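PDB 6W04: HAD hydrolase, family IA, variant 3, which probably acts as a magnesium-dependent hydrolase of the haloacid dehalogenase superfamily, with a magnesium ion bound at its active site. Local coordinates for residues F6-G10 / T11-D15. Sequence-based numbering, arbitrary orientation.
Sequences FDFNG and TLIFD. With MG (magnesium ion), chain B.
Two aliphatic bumps of the following loop close on one side of the F8 ring, L12 CD1 at F8 CD1 (3.7 Å) and I13 CD1 at F8 CE2 (3.4 Å). I13 reaches it because CG1 sits between backbone N and carbonyl carbon (chi1 61°). L12 also fills the hollow beside F6, CD1 against CB and CD2 near the ring, while helix 91-100 packs on both. The chain curls round F8 O, which accepts L12 N in the carbonyl plane on a lone pair (2.8 Å), T11 N from above that plane and, weakly, I13 N. D15 faces N9: amide and carboxylate are nearly coplanar, and ND2 meets OD2 on its syn side at 2.7 Å. D15 OD1 and I13 O each take a weak bond from G10 N; Y76 and H19 also bind D15 OD2. The segment matches the first HAD motif, with N9 replacing the usual second aspartate, where strand 3-7 gives way to the loop. D7 OD2 and N9 O each bind magnesium at 2.1 Å, with two waters and D169 among the other ligands; K144 pairs with D7 OD1. D15 probably acts from the second shell, its bond to N9 ND2 and weaker one to G10 N helping to hold the turn that presents N9 O to the metal.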
loop_
_atom_site.group_PDB
_atom_site.type_symbol
_atom_site.label_atom_id
_atom_site.label_comp_id
_atom_site.label_asym_id
_atom_site.label_seq_id
_atom_site.Cartn_x
_atom_site.Cartn_y
_atom_site.Cartn_z
ATOM N N PHE A 6 7.460 -2.375 -4.022
ATOM C CA PHE A 6 6.870 -2.225 -2.691
ATOM C C PHE A 6 5.550 -1.454 -2.737
ATOM O O PHE A 6 5.511 -0.299 -3.187
ATOM C CB PHE A 6 7.791 -1.462 -1.738
ATOM C CG PHE A 6 9.124 -2.122 -1.465
ATOM C CD1 PHE A 6 9.277 -2.965 -0.374
ATOM C CD2 PHE A 6 10.237 -1.805 -2.230
ATOM C CE1 PHE A 6 10.522 -3.537 -0.074
ATOM C CE2 PHE A 6 11.483 -2.390 -1.956
ATOM C CZ PHE A 6 11.622 -3.240 -0.878
ATOM N N ASP A 7 4.502 -2.049 -2.177
ATOM C CA ASP A 7 3.349 -1.255 -1.752
ATOM C C ASP A 7 3.770 -0.363 -0.598
ATOM O O ASP A 7 4.747 -0.650 0.095
ATOM C CB ASP A 7 2.215 -2.171 -1.310
ATOM C CG ASP A 7 0.993 -1.419 -0.848
ATOM O OD1 ASP A 7 0.557 -0.485 -1.556
ATOM O OD2 ASP A 7 0.451 -1.789 0.214
ATOM N N PHE A 8 3.038 0.727 -0.362
ATOM C CA PHE A 8 3.454 1.635 0.702
ATOM C C PHE A 8 2.567 1.524 1.939
ATOM O O PHE A 8 3.030 1.026 2.972
ATOM C CB PHE A 8 3.550 3.067 0.195
ATOM C CG PHE A 8 4.288 3.962 1.149
ATOM C CD1 PHE A 8 5.675 3.988 1.153
ATOM C CD2 PHE A 8 3.599 4.693 2.103
ATOM C CE1 PHE A 8 6.370 4.772 2.058
ATOM C CE2 PHE A 8 4.283 5.491 3.002
ATOM C CZ PHE A 8 5.667 5.523 2.981
ATOM N N ASN A 9 1.300 1.953 1.869
ATOM C CA ASN A 9 0.423 1.938 3.040
ATOM C C ASN A 9 0.154 0.514 3.509
ATOM O O ASN A 9 -0.298 -0.332 2.737
ATOM C CB ASN A 9 -0.899 2.625 2.699
ATOM C CG ASN A 9 -0.689 4.031 2.193
ATOM O OD1 ASN A 9 -0.745 4.299 0.986
ATOM N ND2 ASN A 9 -0.395 4.935 3.114
ATOM N N GLY A 10 0.408 0.259 4.789
ATOM C CA GLY A 10 0.195 -1.059 5.363
ATOM C C GLY A 10 1.323 -2.029 5.103
ATOM O O GLY A 10 1.346 -3.101 5.704
ATOM N N THR A 11 2.272 -1.662 4.251
ATOM C CA THR A 11 3.392 -2.513 3.873
ATOM C C THR A 11 4.717 -1.902 4.315
ATOM O O THR A 11 5.446 -2.523 5.096
ATOM C CB THR A 11 3.355 -2.738 2.343
ATOM O OG1 THR A 11 2.189 -3.506 1.993
ATOM C CG2 THR A 11 4.608 -3.469 1.856
ATOM N N LEU A 12 5.050 -0.693 3.843
ATOM C CA LEU A 12 6.262 -0.014 4.296
ATOM C C LEU A 12 6.048 0.805 5.560
ATOM O O LEU A 12 7.009 1.028 6.312
ATOM C CB LEU A 12 6.812 0.889 3.182
ATOM C CG LEU A 12 7.601 0.141 2.101
ATOM C CD1 LEU A 12 7.991 1.063 0.957
ATOM C CD2 LEU A 12 8.872 -0.540 2.695
ATOM N N ILE A 13 4.827 1.272 5.817
ATOM C CA ILE A 13 4.471 1.853 7.110
ATOM C C ILE A 13 3.187 1.190 7.606
ATOM O O ILE A 13 2.298 0.874 6.814
ATOM C CB ILE A 13 4.308 3.390 7.032
ATOM C CG1 ILE A 13 3.187 3.813 6.061
ATOM C CG2 ILE A 13 5.635 4.066 6.644
ATOM C CD1 ILE A 13 2.878 5.360 6.150
ATOM N N PHE A 14 3.094 0.954 8.917
ATOM C CA PHE A 14 1.903 0.291 9.464
ATOM C C PHE A 14 0.932 1.390 9.894
ATOM O O PHE A 14 0.798 1.718 11.068
ATOM C CB PHE A 14 2.269 -0.650 10.611
ATOM C CG PHE A 14 2.974 -1.926 10.174
ATOM C CD1 PHE A 14 3.582 -2.022 8.923
ATOM C CD2 PHE A 14 3.009 -3.037 11.018
ATOM C CE1 PHE A 14 4.240 -3.192 8.524
ATOM C CE2 PHE A 14 3.664 -4.219 10.623
ATOM C CZ PHE A 14 4.281 -4.292 9.372
ATOM N N ASP A 15 0.257 1.985 8.905
ATOM C CA ASP A 15 -0.607 3.142 9.140
ATOM C C ASP A 15 -2.087 2.798 9.130
ATOM O O ASP A 15 -2.923 3.704 9.185
ATOM C CB ASP A 15 -0.320 4.245 8.111
ATOM C CG ASP A 15 -0.571 3.796 6.663
ATOM O OD1 ASP A 15 -0.601 2.574 6.388
ATOM O OD2 ASP A 15 -0.738 4.677 5.795
HETATM MG MG MG B . -1.291 -1.469 1.259
HETATM O O HOH W 1 -2.160 -2.559 -0.356
HETATM O O HOH W 2 -2.973 -1.304 2.675
#